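Long-range contacts in hydrogenase maturation factor (Thermoanaerobacter tengcongensis, PDB 3VTH), which probably uses carbamoyl phosphate and ATP to carbamoylate the C-terminal cysteine of HypE, a step in the maturation of [NiFe]-hydrogenases: residues P109-C114 / S278-I283; E115-E120 / I134-C139; K221-F226 / N358-V363; A253-D258 / L308-I313; I366-T371 / R383-A388. All blocks are in the same frame, centred on the assembly; numbering follows the deposited sequence.

Contact 5 lies nearest the middle of the chain and is wholly buried; contact 2 is the farthest out, yet its zinc site is also buried. Contact 1 is only partly buried and joins the two regions: its Cys114 shares the zinc of contact 2, and its Arg280 bonds to Gly386 of contact 5. Contacts 3 and 4 belong to the Telomere recombination (YrdC-like) region. Contacts 4 and 5 reach the same mixed sheet and meet where Tyr310 packs on Arg385. The chemistry differs with place: metal ligation in contact 2, hydrogen bonds between a glutamine and a glycine in contact 1, a buried lysine in contact 3, apolar packing in contact 4, and a salt bridge in contact 5.

Contact 1. Residues P109-C114 / S278-I283; sequences PDMGVC and SQRRPI. With ZN (zinc ion), chain C; PO4 (phosphate ion), chain L.
Gln279 meets Gly112 with both its backbone and its side chain. Gly112 N donates to Gln279 O over 2.7 Å, in the carbonyl plane and on a lone pair. The side chain returns the bond: Gln279 NE2 donates to Gly112 O at 2.8 Å, with the acceptor close to the amide plane. With CG beside the backbone N (chi1 -81°) and the chain extended beyond it, the side chain passes Gly112, its CG 3.6 Å from Gly112 O, before NE2 bonds to that oxygen. NE2 also donates to Asn138 O, so two bonds fix the rotation of the amide. A CB on Gly112 would run into Arg281 CG.

Cys114 follows two residues later. Its SG binds the zinc ion at 2.3 Å, together with Cys117, Cys136 and Cys139 of the first HypF finger. The contact therefore ties this zinc finger to the Telomere recombination region. On that side the chain makes a type I beta turn from Ser278 to Arg281, with an ST turn at Ser278.

Met111 lies across Gln279 at about a right angle, its SD 3.9 Å from Gln279 CB. Its CE leans toward Arg280 CG. Arg280 is extended from CG to NE, and Pro109 CG packs near its NH1. Arg280 NE donates to O1 of a phosphate ion, probably from the crystallisation liquor, at 2.8 Å. Arg280 NH2 donates to the phosphate O3, and NH1 to Gly386 O.

Contact 2. Residues E115-E120 / I134-C139; sequences EDCLRE and INCTNC. With ZN (zinc ion), chain C.
Cys117, Cys136 and Cys139 share a zinc ion. Cys117 SG, Cys136 SG and Cys139 SG each lie 2.3 Å from the metal. Cys114, just before helix 115-121, completes the set of four. Cys117 SG sits 3.6 Å from Cys136 SG, the same as its distance from Cys139 SG, a spacing that fits tetrahedral ligation. With chi1 at -74° the sulfur of Cys117 stands beside its own backbone N, and this turn brings it to the zinc.

This is the first of the two HypF fingers, built from two CxxC pairs. One pair enters a helix. The other makes a type I beta turn from Cys136 to Cys139, and Asn138 N donates to Cys136 SG at 3.3 Å. Such an N-H to sulfur bond, as in zinc knuckles, would probably offset some of the thiolate charge.

Apolar packing is carried by Ile134. Its CD1 rests 3.4 Å from Cys117 O and 3.7 Å from Glu120 CB. Its CG1 lies 4.0 Å from Cys117 CB, covering the foot of the zinc ligand. Ile134 also touches Pro312 of helix 312-320.

Polar links are indirect. Water 2 donates to Asp116 OD2 and accepts from Asn138 ND2, bridging the helix to the turn. The carboxylate of Glu120 forms salt bridges with Arg177 and Arg178 of the second finger, and Arg178 also donates to Asn135 O.

Contact 3. Residues K221-F226 / N358-V363; sequences KGIGGF and NNRDIV
A beta hairpin, strands 218-221 and 226-229 with a glycine-rich loop between them, sends Lys221 across to Asn358, the last residue of the neighbouring parallel strand 354-358, and to Arg360 in the loop after it. Lys221 is extended throughout, with CG anti to the backbone N (chi1 -173°). Its NZ donates to Asn358 O and to Arg360 O, each 3.0 Å away, approaching from above both carbonyl planes. A weak bond from NZ to Asn358 OD1 adds a third acceptor. These oxygens would probably stabilise the buried ammonium charge.

Lys221 crosses the Asn358 side chain at about a right angle, its CD 3.6 Å from Asn358 ND2. The Asn358 amide is held in turn. Its OD1 accepts from Arg360 N at 2.9 Å, in the carbonyl plane, forming an Asx turn. Its ND2 donates to waters 4 and 5, which bond to Lys221 O and Gly222 O.

Ile362 runs past Lys221 in the opposite direction. Its CD1 is 3.7 Å from Lys221 CE and 3.5 Å from Gly222 O, and it also packs on Gly225 N. Gly225 has backbone angles that call for glycine. Ile223 CD1 lies obliquely to the Arg360 guanidinium, 3.8 Å from NH2. The result is a tight hairpin loop seated against the end of an adjacent parallel strand and the loop that follows it, within the mixed sheet of a YrdC-like domain.

Contact 4. Residues A253-D258 / L308-I313; sequences AVMMRD and LPYAPI
Met255 reaches over to Tyr310 and Pro309. Its CE lies 3.8 Å from Tyr310 CE1, oblique to the ring, and the two side chains cross at about a right angle. Met255 SD sits 3.9 Å from Pro309 CA. CG is anti to the backbone N (chi1 -177°), and a bend at chi3 (-75°) turns CE, which also packs on Leu308 O. An alanine here would probably open a gap beside Pro309 and leave the Tyr310 ring less firmly held. Pro309 presses its CD against Met256 O at 3.2 Å and against Arg257 O at 3.5 Å. Leu308 lays CD2 alongside the same backbone, 3.7 Å from Asp258 C. No hydrogen bond crosses between the segments.

The contact lies where two adjacent parallel strands, 254-255 and 303-307, leave the mixed sheet of the Telomere recombination region. Strand 254-255 follows directly on Ala253, which lines the pocket of the bound ATP analogue. After each strand the chain enters a helix, with Asp258 and Ala311 at the N-cap positions. Asp258 OD1 caps Glu261 N. Backbone bonding between Met256 and Met307 sets the two strand ends beside each other.

Farther out, helix 312-320 packs on Met255 through His314 and Met318. Tyr310 meets the His314 ring and makes a cation-pi contact with Arg385, so its ring has partners besides Met255. Arg281 NH1 donates to Pro309 O.

Contact 5. Residues I366-T371 / R383-A388; sequences IDDSVT and RARGYA
Arg385 grips Asp368 side-on with two nitrogens, both to one oxygen. Its NH2 lies 2.9 Å from Asp368 OD1, and its NE is 3.2 Å from that same OD1. A bend at chi3 (46°) turns NE toward it. Both nitrogens come from the same face of the carboxylate, and the two planes are 78° apart. Water 6 also donates to OD1 and links it to Ile366 O. Arg385 N donates to Asp367 O at 2.8 Å. Asp367 binds magnesium in this protein; in this model the ion lies about 4 Å from its side chain, not bound. Ser369 OG accepts from Ala384 N at 2.8 Å and donates to Arg385 O. A leucine in place of Arg385 would probably leave the buried Asp368 carboxylate without its positive mate.

Ile366 CG1 sits 3.4 Å from Arg385 N, and its CD1 reaches Ala388 CB. Ala384 CB presses on Asp367 O at 3.0 Å. The Tyr387 ring brings CD2 within 3.4 Å of Ser369 OG. Arg385 NH1 donates to Arg281 O. Ser369 and Thr371 form backbone bonds with Ile283, so strand 370-374 runs parallel to strand 283-287, and Met307 of strand 303-307 packs against Asp368 and Arg385.

Contact 1. Residues P109-C114 / S278-I283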
# COMPACT_ATOMS: atom_id res chain seq x y z
N PRO A 109 10.59 7.62 -1.55
CA PRO A 109 9.22 7.88 -1.99
C PRO A 109 8.96 9.39 -2.20
O PRO A 109 9.72 10.24 -1.71
CB PRO A 109 8.35 7.35 -0.84
CG PRO A 109 9.24 6.33 -0.14
CD PRO A 109 10.63 6.91 -0.25
N ASP A 110 7.90 9.69 -2.93
CA ASP A 110 7.34 11.04 -3.05
C ASP A 110 6.84 11.54 -1.70
O ASP A 110 6.21 10.78 -0.95
CB ASP A 110 6.18 11.00 -4.04
CG ASP A 110 6.59 10.41 -5.36
OD1 ASP A 110 7.31 11.10 -6.11
OD2 ASP A 110 6.25 9.23 -5.62
N MET A 111 7.08 12.81 -1.43
CA MET A 111 6.79 13.37 -0.11
C MET A 111 5.92 14.63 -0.15
O MET A 111 6.10 15.47 -1.03
CB MET A 111 8.11 13.66 0.65
CG MET A 111 8.86 12.39 1.10
SD MET A 111 7.97 11.45 2.36
CE MET A 111 8.71 9.82 2.20
N GLY A 112 4.98 14.73 0.80
CA GLY A 112 4.16 15.92 1.01
C GLY A 112 4.96 17.17 1.35
O GLY A 112 6.09 17.08 1.84
N VAL A 113 4.37 18.33 1.07
CA VAL A 113 4.98 19.64 1.30
C VAL A 113 5.43 19.78 2.76
O VAL A 113 4.66 19.49 3.68
CB VAL A 113 3.99 20.78 0.97
CG1 VAL A 113 4.67 22.16 1.05
CG2 VAL A 113 3.36 20.57 -0.42
N CYS A 114 6.68 20.19 2.97
CA CYS A 114 7.21 20.44 4.32
C CYS A 114 6.70 21.76 4.88
O CYS A 114 6.17 22.60 4.15
CB CYS A 114 8.76 20.41 4.33
SG CYS A 114 9.56 21.85 3.57
N SER A 278 1.64 12.72 8.41
CA SER A 278 2.93 12.28 7.85
C SER A 278 3.16 12.90 6.47
O SER A 278 2.22 13.04 5.70
CB SER A 278 2.94 10.76 7.70
OG SER A 278 4.16 10.31 7.12
N GLN A 279 4.41 13.24 6.15
CA GLN A 279 4.71 13.63 4.76
C GLN A 279 4.41 12.52 3.76
O GLN A 279 4.28 12.77 2.56
CB GLN A 279 6.16 14.08 4.61
CG GLN A 279 6.44 15.52 5.04
CD GLN A 279 7.89 15.87 4.80
OE1 GLN A 279 8.76 15.50 5.59
NE2 GLN A 279 8.18 16.53 3.68
N ARG A 280 4.28 11.28 4.22
CA ARG A 280 3.89 10.22 3.29
C ARG A 280 2.48 10.52 2.72
O ARG A 280 2.15 10.11 1.60
CB ARG A 280 3.97 8.84 3.95
CG ARG A 280 5.37 8.47 4.49
CD ARG A 280 5.38 7.02 5.03
NE ARG A 280 6.65 6.64 5.67
CZ ARG A 280 7.70 6.14 5.03
NH1 ARG A 280 7.66 5.96 3.71
NH2 ARG A 280 8.81 5.81 5.71
N ARG A 281 1.67 11.24 3.51
CA ARG A 281 0.31 11.66 3.12
C ARG A 281 -0.51 10.55 2.45
O ARG A 281 -0.81 10.66 1.26
CB ARG A 281 0.36 12.91 2.22
CG ARG A 281 0.89 14.18 2.92
CD ARG A 281 -0.12 14.71 3.91
NE ARG A 281 0.47 15.40 5.08
CZ ARG A 281 0.15 16.62 5.49
NH1 ARG A 281 -0.75 17.35 4.84
NH2 ARG A 281 0.72 17.12 6.59
N PRO A 282 -0.89 9.50 3.21
CA PRO A 282 -1.82 8.53 2.66
C PRO A 282 -3.28 8.92 2.90
O PRO A 282 -3.57 9.82 3.71
CB PRO A 282 -1.53 7.28 3.49
CG PRO A 282 -1.26 7.84 4.85
CD PRO A 282 -0.43 9.09 4.56
N ILE A 283 -4.17 8.22 2.22
CA ILE A 283 -5.58 8.10 2.62
C ILE A 283 -5.58 7.26 3.92
O ILE A 283 -4.93 6.24 3.97
CB ILE A 283 -6.38 7.35 1.53
CG1 ILE A 283 -6.43 8.18 0.23
CG2 ILE A 283 -7.79 6.96 2.04
CD1 ILE A 283 -6.68 7.34 -1.03
ZN ZN C . 9.98 21.73 1.32
P PO4 L . 7.65 6.44 9.27
O1 PO4 L . 7.01 7.42 8.31
O2 PO4 L . 6.63 5.40 9.69
O3 PO4 L . 8.82 5.72 8.63
O4 PO4 L . 8.13 7.21 10.49
O HOH W 1 3.61 11.39 -0.59

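Contact 2. Residues E115-E120 / I134-C139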
# COMPACT_ATOMS: atom_id res chain seq x y z
N GLU A 115 6.85 21.95 6.18
CA GLU A 115 6.36 23.19 6.80
C GLU A 115 7.09 24.46 6.31
O GLU A 115 6.49 25.52 6.26
CB GLU A 115 6.37 23.09 8.33
CG GLU A 115 7.74 23.24 8.99
CD GLU A 115 7.66 23.30 10.52
OE1 GLU A 115 7.09 24.26 11.07
OE2 GLU A 115 8.19 22.37 11.16
N ASP A 116 8.36 24.35 5.95
CA ASP A 116 9.11 25.52 5.43
C ASP A 116 8.61 25.96 4.06
O ASP A 116 8.45 27.15 3.82
CB ASP A 116 10.62 25.25 5.36
CG ASP A 116 11.25 25.04 6.72
OD1 ASP A 116 11.04 25.88 7.60
OD2 ASP A 116 11.95 24.03 6.92
N CYS A 117 8.38 25.01 3.16
CA CYS A 117 7.83 25.34 1.84
C CYS A 117 6.42 25.90 1.96
O CYS A 117 6.06 26.83 1.24
CB CYS A 117 7.84 24.13 0.90
SG CYS A 117 9.51 23.72 0.30
N LEU A 118 5.62 25.33 2.86
CA LEU A 118 4.26 25.80 3.07
C LEU A 118 4.22 27.25 3.57
O LEU A 118 3.38 28.03 3.13
CB LEU A 118 3.51 24.88 4.05
CG LEU A 118 2.00 25.12 4.24
CD1 LEU A 118 1.27 24.95 2.92
CD2 LEU A 118 1.43 24.14 5.28
N ARG A 119 5.14 27.60 4.47
CA ARG A 119 5.28 28.99 4.94
C ARG A 119 5.62 29.92 3.77
O ARG A 119 5.00 30.97 3.62
CB ARG A 119 6.36 29.10 6.02
CG ARG A 119 6.39 30.44 6.76
CD ARG A 119 7.77 30.76 7.36
NE ARG A 119 8.35 29.61 8.06
CZ ARG A 119 9.29 28.82 7.56
NH1 ARG A 119 9.81 29.04 6.35
NH2 ARG A 119 9.73 27.80 8.28
N GLU A 120 6.60 29.53 2.96
CA GLU A 120 6.98 30.32 1.78
C GLU A 120 5.81 30.46 0.79
O GLU A 120 5.53 31.55 0.31
CB GLU A 120 8.23 29.74 1.11
CG GLU A 120 9.53 29.92 1.94
CD GLU A 120 10.74 29.16 1.37
OE1 GLU A 120 11.83 29.25 1.97
OE2 GLU A 120 10.61 28.44 0.36
N ILE A 134 6.38 24.53 -5.61
CA ILE A 134 7.35 24.74 -4.53
C ILE A 134 7.76 23.41 -3.88
O ILE A 134 6.90 22.58 -3.57
CB ILE A 134 6.85 25.77 -3.50
CG1 ILE A 134 7.98 26.19 -2.55
CG2 ILE A 134 5.58 25.26 -2.76
CD1 ILE A 134 7.64 27.46 -1.72
N ASN A 135 9.07 23.20 -3.74
CA ASN A 135 9.61 22.04 -3.00
C ASN A 135 11.02 22.40 -2.52
O ASN A 135 11.48 23.51 -2.76
CB ASN A 135 9.63 20.77 -3.87
CG ASN A 135 10.38 20.98 -5.20
OD1 ASN A 135 11.29 21.81 -5.31
ND2 ASN A 135 10.01 20.20 -6.20
N CYS A 136 11.69 21.46 -1.86
CA CYS A 136 13.05 21.68 -1.37
C CYS A 136 13.66 20.30 -1.12
O CYS A 136 13.07 19.30 -1.51
CB CYS A 136 13.02 22.52 -0.08
SG CYS A 136 12.31 21.68 1.36
N THR A 137 14.83 20.25 -0.50
CA THR A 137 15.48 18.95 -0.23
C THR A 137 14.65 18.06 0.70
O THR A 137 14.86 16.85 0.72
CB THR A 137 16.91 19.10 0.35
OG1 THR A 137 16.87 19.79 1.60
CG2 THR A 137 17.79 19.88 -0.59
N ASN A 138 13.72 18.65 1.45
CA ASN A 138 12.94 17.92 2.47
C ASN A 138 11.50 17.52 2.08
O ASN A 138 10.77 16.99 2.93
CB ASN A 138 12.88 18.74 3.78
CG ASN A 138 14.24 18.94 4.43
OD1 ASN A 138 15.07 18.03 4.48
ND2 ASN A 138 14.47 20.14 4.96
N CYS A 139 11.10 17.77 0.83
CA CYS A 139 9.72 17.50 0.37
C CYS A 139 9.60 17.47 -1.15
O CYS A 139 10.55 17.83 -1.87
CB CYS A 139 8.76 18.55 0.94
SG CYS A 139 8.74 20.20 0.12
ZN ZN C . 9.98 21.73 1.32
O HOH W 2 12.24 21.90 5.17

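Contact 3. Residues K221-F226 / N358-V363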
# COMPACT_ATOMS: atom_id res chain seq x y z
N LYS A 221 -3.90 16.87 -12.56
CA LYS A 221 -2.60 16.20 -12.61
C LYS A 221 -1.88 16.40 -11.28
O LYS A 221 -1.58 17.53 -10.90
CB LYS A 221 -1.73 16.69 -13.78
CG LYS A 221 -0.44 15.88 -13.97
CD LYS A 221 0.32 16.32 -15.21
CE LYS A 221 1.73 15.72 -15.24
NZ LYS A 221 2.42 16.12 -16.51
N GLY A 222 -1.61 15.30 -10.59
CA GLY A 222 -0.98 15.37 -9.28
C GLY A 222 0.39 14.73 -9.39
O GLY A 222 0.95 14.64 -10.49
N ILE A 223 0.87 14.20 -8.28
CA ILE A 223 2.24 13.72 -8.18
C ILE A 223 2.37 12.39 -8.93
O ILE A 223 3.27 12.22 -9.77
CB ILE A 223 2.62 13.54 -6.67
CG1 ILE A 223 2.65 14.90 -5.95
CG2 ILE A 223 3.94 12.81 -6.49
CD1 ILE A 223 3.63 15.91 -6.57
N GLY A 224 1.46 11.47 -8.64
CA GLY A 224 1.53 10.10 -9.14
C GLY A 224 0.68 9.82 -10.37
O GLY A 224 0.73 8.72 -10.93
N GLY A 225 -0.12 10.80 -10.77
CA GLY A 225 -0.96 10.66 -11.94
C GLY A 225 -2.13 11.60 -11.82
O GLY A 225 -2.10 12.53 -11.01
N PHE A 226 -3.17 11.35 -12.60
CA PHE A 226 -4.36 12.19 -12.60
C PHE A 226 -5.37 11.65 -11.59
O PHE A 226 -5.48 10.43 -11.42
CB PHE A 226 -4.99 12.24 -14.00
CG PHE A 226 -4.30 13.20 -14.93
CD1 PHE A 226 -4.83 14.47 -15.16
CD2 PHE A 226 -3.08 12.85 -15.53
CE1 PHE A 226 -4.18 15.36 -15.98
CE2 PHE A 226 -2.44 13.75 -16.37
CZ PHE A 226 -2.99 15.00 -16.60
N ASN A 358 -0.16 19.97 -16.12
CA ASN A 358 1.10 20.67 -15.96
C ASN A 358 2.17 20.06 -16.87
O ASN A 358 1.97 18.96 -17.41
CB ASN A 358 1.55 20.71 -14.48
CG ASN A 358 2.02 19.37 -13.96
OD1 ASN A 358 3.00 18.79 -14.47
ND2 ASN A 358 1.35 18.87 -12.92
N ASN A 359 3.29 20.75 -17.04
CA ASN A 359 4.30 20.26 -17.98
C ASN A 359 5.50 19.61 -17.30
O ASN A 359 6.55 19.53 -17.90
CB ASN A 359 4.74 21.39 -18.94
CG ASN A 359 5.33 22.58 -18.20
OD1 ASN A 359 5.24 22.68 -16.97
ND2 ASN A 359 5.95 23.48 -18.94
N ARG A 360 5.35 19.12 -16.07
CA ARG A 360 6.41 18.31 -15.45
C ARG A 360 6.09 16.83 -15.70
O ARG A 360 5.11 16.31 -15.17
CB ARG A 360 6.56 18.58 -13.94
CG ARG A 360 7.72 17.79 -13.26
CD ARG A 360 7.88 18.10 -11.75
NE ARG A 360 6.64 17.85 -11.01
CZ ARG A 360 6.34 18.42 -9.84
NH1 ARG A 360 7.19 19.25 -9.26
NH2 ARG A 360 5.18 18.14 -9.23
N ASP A 361 6.91 16.17 -16.51
CA ASP A 361 6.70 14.74 -16.80
C ASP A 361 6.60 13.88 -15.55
O ASP A 361 7.36 14.05 -14.60
CB ASP A 361 7.80 14.17 -17.69
CG ASP A 361 7.72 14.67 -19.12
OD1 ASP A 361 8.58 14.25 -19.91
OD2 ASP A 361 6.80 15.47 -19.46
N ILE A 362 5.62 12.98 -15.54
CA ILE A 362 5.55 11.94 -14.52
C ILE A 362 6.23 10.75 -15.17
O ILE A 362 5.78 10.26 -16.21
CB ILE A 362 4.10 11.59 -14.11
CG1 ILE A 362 3.44 12.79 -13.43
CG2 ILE A 362 4.08 10.31 -13.18
CD1 ILE A 362 1.89 12.64 -13.24
N VAL A 363 7.35 10.31 -14.58
CA VAL A 363 8.09 9.18 -15.10
C VAL A 363 7.48 7.87 -14.62
O VAL A 363 7.30 6.94 -15.41
CB VAL A 363 9.60 9.24 -14.68
CG1 VAL A 363 10.35 8.04 -15.22
CG2 VAL A 363 10.22 10.58 -15.20
O HOH W 3 3.41 12.95 -17.41
O HOH W 4 -1.40 20.00 -11.97
O HOH W 5 3.09 16.70 -11.47

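Contact 4. Residues A253-D258 / L308-I313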
# COMPACT_ATOMS: atom_id res chain seq x y z
N ALA A 253 -12.49 7.92 -1.54
CA ALA A 253 -11.66 8.67 -0.62
C ALA A 253 -11.89 10.16 -0.83
O ALA A 253 -12.21 10.59 -1.93
CB ALA A 253 -10.19 8.34 -0.86
N VAL A 254 -11.71 10.95 0.23
CA VAL A 254 -11.97 12.38 0.20
C VAL A 254 -10.75 13.12 0.76
O VAL A 254 -10.09 12.63 1.68
CB VAL A 254 -13.27 12.70 1.01
CG1 VAL A 254 -13.47 14.19 1.22
CG2 VAL A 254 -14.50 12.15 0.28
N MET A 255 -10.42 14.26 0.15
CA MET A 255 -9.41 15.15 0.68
C MET A 255 -10.06 16.26 1.50
O MET A 255 -10.99 16.91 1.05
CB MET A 255 -8.59 15.78 -0.45
CG MET A 255 -7.47 16.68 0.07
SD MET A 255 -6.43 17.36 -1.24
CE MET A 255 -5.46 15.93 -1.69
N MET A 256 -9.55 16.46 2.71
CA MET A 256 -10.01 17.56 3.57
C MET A 256 -8.85 18.49 3.86
O MET A 256 -7.70 18.10 3.69
CB MET A 256 -10.60 17.00 4.85
CG MET A 256 -11.75 16.05 4.57
SD MET A 256 -12.77 15.76 6.01
CE MET A 256 -13.84 14.47 5.38
N ARG A 257 -9.14 19.71 4.31
CA ARG A 257 -8.13 20.75 4.39
C ARG A 257 -7.14 20.55 5.54
O ARG A 257 -5.96 20.84 5.38
CB ARG A 257 -8.77 22.14 4.44
CG ARG A 257 -9.55 22.45 5.70
CD ARG A 257 -10.66 23.48 5.47
NE ARG A 257 -10.15 24.78 5.03
CZ ARG A 257 -10.30 25.27 3.80
NH1 ARG A 257 -10.96 24.58 2.86
NH2 ARG A 257 -9.80 26.46 3.50
N ASP A 258 -7.61 20.04 6.68
CA ASP A 258 -6.77 19.86 7.87
C ASP A 258 -7.42 18.91 8.87
O ASP A 258 -8.57 18.49 8.67
CB ASP A 258 -6.44 21.21 8.55
CG ASP A 258 -7.68 22.01 8.91
OD1 ASP A 258 -8.75 21.42 9.18
OD2 ASP A 258 -7.58 23.25 8.95
N LEU A 308 -5.13 14.36 3.62
CA LEU A 308 -4.88 15.79 3.72
C LEU A 308 -4.18 16.23 2.44
O LEU A 308 -3.76 15.39 1.66
CB LEU A 308 -4.02 16.07 4.96
CG LEU A 308 -4.66 15.72 6.31
CD1 LEU A 308 -3.72 16.05 7.49
CD2 LEU A 308 -6.00 16.44 6.50
N PRO A 309 -4.05 17.56 2.21
CA PRO A 309 -3.31 18.05 1.05
C PRO A 309 -1.88 17.50 1.01
O PRO A 309 -1.26 17.35 2.08
CB PRO A 309 -3.27 19.57 1.29
CG PRO A 309 -4.49 19.86 2.08
CD PRO A 309 -4.62 18.66 3.01
N TYR A 310 -1.38 17.18 -0.18
CA TYR A 310 -0.01 16.65 -0.30
C TYR A 310 0.88 17.37 -1.31
O TYR A 310 2.10 17.17 -1.32
CB TYR A 310 0.00 15.13 -0.53
CG TYR A 310 -0.66 14.62 -1.79
CD1 TYR A 310 -2.01 14.23 -1.78
CD2 TYR A 310 0.05 14.53 -3.00
CE1 TYR A 310 -2.63 13.76 -2.93
CE2 TYR A 310 -0.56 14.05 -4.17
CZ TYR A 310 -1.90 13.66 -4.12
OH TYR A 310 -2.54 13.20 -5.25
N ALA A 311 0.28 18.21 -2.15
CA ALA A 311 1.04 18.99 -3.12
C ALA A 311 0.64 20.45 -2.96
O ALA A 311 -0.45 20.74 -2.44
CB ALA A 311 0.78 18.49 -4.53
N PRO A 312 1.50 21.39 -3.40
CA PRO A 312 1.12 22.80 -3.25
C PRO A 312 -0.21 23.18 -3.90
O PRO A 312 -0.92 24.04 -3.36
CB PRO A 312 2.28 23.55 -3.92
CG PRO A 312 3.45 22.62 -3.71
CD PRO A 312 2.87 21.25 -3.93
N ILE A 313 -0.55 22.57 -5.05
CA ILE A 313 -1.84 22.86 -5.69
C ILE A 313 -3.05 22.61 -4.78
O ILE A 313 -4.08 23.27 -4.93
CB ILE A 313 -2.03 22.12 -7.04
CG1 ILE A 313 -1.84 20.60 -6.88
CG2 ILE A 313 -1.08 22.71 -8.11
CD1 ILE A 313 -2.51 19.76 -7.98

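Contact 5. Residues I366-T371 / R383-A388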
# COMPACT_ATOMS: atom_id res chain seq x y z
N ILE A 366 1.97 6.39 -9.84
CA ILE A 366 1.80 5.71 -8.56
C ILE A 366 0.51 6.18 -7.88
O ILE A 366 0.26 7.37 -7.77
CB ILE A 366 3.06 5.91 -7.62
CG1 ILE A 366 2.92 5.15 -6.30
CG2 ILE A 366 3.35 7.42 -7.38
CD1 ILE A 366 4.30 4.91 -5.56
N ASP A 367 -0.31 5.23 -7.44
CA ASP A 367 -1.57 5.58 -6.78
C ASP A 367 -1.38 6.12 -5.37
O ASP A 367 -0.33 5.94 -4.77
CB ASP A 367 -2.46 4.33 -6.72
CG ASP A 367 -3.14 4.07 -8.05
OD1 ASP A 367 -3.99 4.89 -8.46
OD2 ASP A 367 -2.81 3.05 -8.69
N ASP A 368 -2.41 6.76 -4.83
CA ASP A 368 -2.42 7.10 -3.41
C ASP A 368 -2.37 5.84 -2.56
O ASP A 368 -2.95 4.81 -2.93
CB ASP A 368 -3.70 7.89 -3.05
CG ASP A 368 -3.81 9.20 -3.81
OD1 ASP A 368 -2.76 9.74 -4.26
OD2 ASP A 368 -4.96 9.68 -3.97
N SER A 369 -1.67 5.91 -1.43
CA SER A 369 -1.66 4.83 -0.45
C SER A 369 -2.95 4.89 0.37
O SER A 369 -3.57 5.95 0.47
CB SER A 369 -0.46 4.96 0.49
OG SER A 369 0.73 4.67 -0.20
N VAL A 370 -3.35 3.74 0.90
CA VAL A 370 -4.50 3.64 1.80
C VAL A 370 -4.02 2.91 3.04
O VAL A 370 -3.48 1.81 2.95
CB VAL A 370 -5.69 2.88 1.15
CG1 VAL A 370 -6.88 2.81 2.12
CG2 VAL A 370 -6.11 3.55 -0.18
N THR A 371 -4.20 3.53 4.20
CA THR A 371 -3.68 2.95 5.43
C THR A 371 -4.65 3.13 6.60
O THR A 371 -5.74 3.66 6.42
CB THR A 371 -2.28 3.50 5.76
OG1 THR A 371 -1.64 2.60 6.69
CG2 THR A 371 -2.38 4.91 6.35
N ARG A 383 -0.23 -0.12 -0.50
CA ARG A 383 1.07 0.48 -0.29
C ARG A 383 1.53 1.09 -1.60
O ARG A 383 1.89 0.39 -2.55
CB ARG A 383 2.06 -0.56 0.25
CG ARG A 383 3.46 0.01 0.54
CD ARG A 383 4.47 -1.12 0.84
NE ARG A 383 5.85 -0.60 0.88
CZ ARG A 383 6.42 -0.08 1.96
NH1 ARG A 383 5.74 -0.00 3.11
NH2 ARG A 383 7.67 0.37 1.93
N ALA A 384 1.52 2.41 -1.66
CA ALA A 384 1.79 3.12 -2.92
C ALA A 384 2.44 4.46 -2.63
O ALA A 384 3.47 4.50 -1.94
CB ALA A 384 0.50 3.25 -3.77
N ARG A 385 1.88 5.57 -3.12
CA ARG A 385 2.56 6.87 -2.99
C ARG A 385 2.98 7.18 -1.54
O ARG A 385 2.18 7.01 -0.61
CB ARG A 385 1.72 8.03 -3.54
CG ARG A 385 2.44 9.41 -3.42
CD ARG A 385 1.62 10.59 -3.93
NE ARG A 385 0.24 10.59 -3.46
CZ ARG A 385 -0.17 10.92 -2.23
NH1 ARG A 385 0.69 11.33 -1.29
NH2 ARG A 385 -1.47 10.87 -1.95
N GLY A 386 4.22 7.65 -1.36
CA GLY A 386 4.69 8.01 -0.02
C GLY A 386 5.30 6.85 0.77
O GLY A 386 6.02 7.09 1.74
N TYR A 387 5.03 5.61 0.34
CA TYR A 387 5.62 4.41 0.95
C TYR A 387 6.53 3.67 -0.04
O TYR A 387 7.72 3.54 0.19
CB TYR A 387 4.52 3.45 1.46
CG TYR A 387 3.73 3.99 2.63
CD1 TYR A 387 3.91 3.45 3.92
CD2 TYR A 387 2.83 5.05 2.47
CE1 TYR A 387 3.19 3.95 5.01
CE2 TYR A 387 2.11 5.56 3.55
CZ TYR A 387 2.28 5.00 4.81
OH TYR A 387 1.53 5.50 5.87
N ALA A 388 5.95 3.17 -1.12
CA ALA A 388 6.73 2.64 -2.22
C ALA A 388 7.48 3.79 -2.89
O ALA A 388 6.95 4.89 -3.02
CB ALA A 388 5.83 1.93 -3.23
O HOH W 6 -0.92 9.43 -6.20
O HOH W 7 -0.28 8.27 -0.37